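Local coordinates for colicin-B (Escherichia coli, PDB 1RH1), which kills Escherichia coli and close relatives by forming a channel that depolarises the cytoplasmic membrane and dissipates cellular energy, at residues Val198-Arg203 with Lys211-Ala216. Residues are numbered along the deposited sequence; the frame is centred on the assembly and turned at random.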
loop_
_atom_site.group_PDB
_atom_site.type_symbol
_atom_site.label_atom_id
_atom_site.label_comp_id
_atom_site.label_asym_id
_atom_site.label_seq_id
_atom_site.Cartn_x
_atom_site.Cartn_y
_atom_site.Cartn_z
ATOM N N VAL A 198 -12.212 31.698 2.967
ATOM C CA VAL A 198 -11.915 33.098 3.253
ATOM C C VAL A 198 -13.001 34.029 2.683
ATOM O O VAL A 198 -13.426 33.810 1.550
ATOM C CB VAL A 198 -10.538 33.358 2.643
ATOM C CG1 VAL A 198 -10.204 34.839 2.617
ATOM C CG2 VAL A 198 -9.504 32.624 3.487
ATOM N N PRO A 199 -13.490 35.083 3.357
ATOM C CA PRO A 199 -14.506 35.992 2.816
ATOM C C PRO A 199 -14.028 36.708 1.552
ATOM O O PRO A 199 -12.862 37.099 1.438
ATOM C CB PRO A 199 -14.797 36.909 3.990
ATOM C CG PRO A 199 -13.466 36.983 4.698
ATOM C CD PRO A 199 -13.044 35.530 4.672
ATOM N N VAL A 200 -14.916 36.835 0.571
ATOM C CA VAL A 200 -14.541 37.462 -0.691
ATOM C C VAL A 200 -14.952 38.929 -0.649
ATOM O O VAL A 200 -16.103 39.215 -0.338
ATOM C CB VAL A 200 -15.241 36.735 -1.886
ATOM C CG1 VAL A 200 -14.890 37.400 -3.199
ATOM C CG2 VAL A 200 -14.745 35.305 -2.003
ATOM N N PRO A 201 -14.058 39.878 -0.938
ATOM C CA PRO A 201 -14.357 41.285 -1.143
ATOM C C PRO A 201 -15.265 41.696 -2.271
ATOM O O PRO A 201 -15.176 41.207 -3.396
ATOM C CB PRO A 201 -13.028 41.949 -1.285
ATOM C CG PRO A 201 -12.108 40.837 -1.692
ATOM C CD PRO A 201 -12.623 39.681 -0.865
ATOM N N ASP A 202 -16.124 42.640 -1.873
ATOM C CA ASP A 202 -17.065 43.313 -2.734
ATOM C C ASP A 202 -16.325 44.404 -3.479
ATOM O O ASP A 202 -16.001 45.443 -2.904
ATOM C CB ASP A 202 -18.190 43.965 -1.932
ATOM C CG ASP A 202 -19.381 44.393 -2.797
ATOM O OD1 ASP A 202 -20.503 44.443 -2.294
ATOM O OD2 ASP A 202 -19.223 44.665 -3.983
ATOM N N ARG A 203 -16.115 44.187 -4.777
ATOM C CA ARG A 203 -15.470 45.165 -5.626
ATOM C C ARG A 203 -16.336 46.400 -5.828
ATOM O O ARG A 203 -15.783 47.431 -6.212
ATOM C CB ARG A 203 -15.164 44.565 -6.983
ATOM C CG ARG A 203 -13.695 44.287 -7.241
ATOM C CD ARG A 203 -13.125 43.176 -6.357
ATOM N NE ARG A 203 -13.690 41.866 -6.685
ATOM C CZ ARG A 203 -13.072 40.702 -6.428
ATOM N NH1 ARG A 203 -11.867 40.654 -5.840
ATOM N NH2 ARG A 203 -13.680 39.568 -6.778
ATOM N N LYS A 211 -21.330 39.688 1.555
ATOM C CA LYS A 211 -22.042 38.971 2.595
ATOM C C LYS A 211 -22.353 37.546 2.160
ATOM O O LYS A 211 -22.863 37.313 1.063
ATOM C CB LYS A 211 -23.352 39.669 2.928
ATOM C CG LYS A 211 -24.088 39.029 4.115
ATOM C CD LYS A 211 -25.535 39.520 4.163
ATOM C CE LYS A 211 -26.409 38.947 5.308
ATOM N NZ LYS A 211 -26.019 39.370 6.647
ATOM N N ASP A 212 -21.974 36.609 3.039
ATOM C CA ASP A 212 -22.259 35.184 2.905
ATOM C C ASP A 212 -21.750 34.476 1.647
ATOM O O ASP A 212 -22.400 33.592 1.076
ATOM C CB ASP A 212 -23.799 34.991 3.053
ATOM C CG ASP A 212 -24.403 35.114 4.464
ATOM O OD1 ASP A 212 -25.577 34.803 4.630
ATOM O OD2 ASP A 212 -23.733 35.512 5.415
ATOM N N VAL A 213 -20.553 34.896 1.239
ATOM C CA VAL A 213 -19.843 34.422 0.068
ATOM C C VAL A 213 -18.415 34.325 0.584
ATOM O O VAL A 213 -17.861 35.274 1.160
ATOM C CB VAL A 213 -19.982 35.461 -1.100
ATOM C CG1 VAL A 213 -18.876 35.354 -2.132
ATOM C CG2 VAL A 213 -21.233 35.161 -1.878
ATOM N N TYR A 214 -17.844 33.132 0.380
ATOM C CA TYR A 214 -16.502 32.776 0.831
ATOM C C TYR A 214 -15.783 32.083 -0.308
ATOM O O TYR A 214 -16.472 31.543 -1.168
ATOM C CB TYR A 214 -16.571 31.809 2.027
ATOM C CG TYR A 214 -17.388 32.346 3.191
ATOM C CD1 TYR A 214 -18.757 32.086 3.256
ATOM C CD2 TYR A 214 -16.792 33.162 4.148
ATOM C CE1 TYR A 214 -19.532 32.655 4.266
ATOM C CE2 TYR A 214 -17.566 33.730 5.164
ATOM C CZ TYR A 214 -18.930 33.474 5.210
ATOM O OH TYR A 214 -19.710 34.054 6.190
ATOM N N SER A 215 -14.444 32.066 -0.375
ATOM C CA SER A 215 -13.726 31.332 -1.416
ATOM C C SER A 215 -12.816 30.272 -0.811
ATOM O O SER A 215 -12.137 30.528 0.185
ATOM C CB SER A 215 -12.845 32.244 -2.286
ATOM O OG SER A 215 -11.694 32.771 -1.633
ATOM N N ALA A 216 -12.760 29.082 -1.418
ATOM C CA ALA A 216 -11.942 28.002 -0.894
ATOM C C ALA A 216 -11.135 27.291 -1.949
ATOM O O ALA A 216 -11.645 27.096 -3.054
ATOM C CB ALA A 216 -12.784 26.958 -0.254
#
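V198 and S215 form an antiparallel hydrogen-bonded pair. V198 N donates to S215 O at 3.0 Å. S215 N returns a bond to V198 O at 2.8 Å, with an N-H...O angle of 162°. V198 O also receives a CA-H...O contact from Y214 CA at 3.3 Å, so two neighbouring donors converge on one carbonyl. One step along, P199 and Y214 make the non-hydrogen-bonded pair, in keeping with a proline that has no N-H to give. Their side chains diverge, yet V198 C lies at the edge of the Y214 ring, near its plane, and P199 CA stands obliquely 3.9 Å from Y214 CD2. The third backbone bond, V200 N to V213 O, is weak at 3.4 Å although nearly straight.

V200 buries more surface against the other segment than any other residue, 66 Å². With CG1 anti to the backbone N (chi1 178°), CG2 falls on the N side and meets S215 CB at 3.6 Å, while V200 CB rests on V213 CG1 at 3.9 Å.

The strand segments cross at 116°, well short of antiparallel, which agrees with pairing that weakens at V200 and does not continue through P201. The backbone of V200 is also bonded to I210, in strand 209-210, and the chain turns a corner at K211 and D212. Within the colicin-like bacteriocin tRNase family region, strand 213-216 lies in a mixed sheet between strands 189-201 and 225-228, bonded to the latter through Y214-L227 and A216-L225, where V213 packs on V226 and S228.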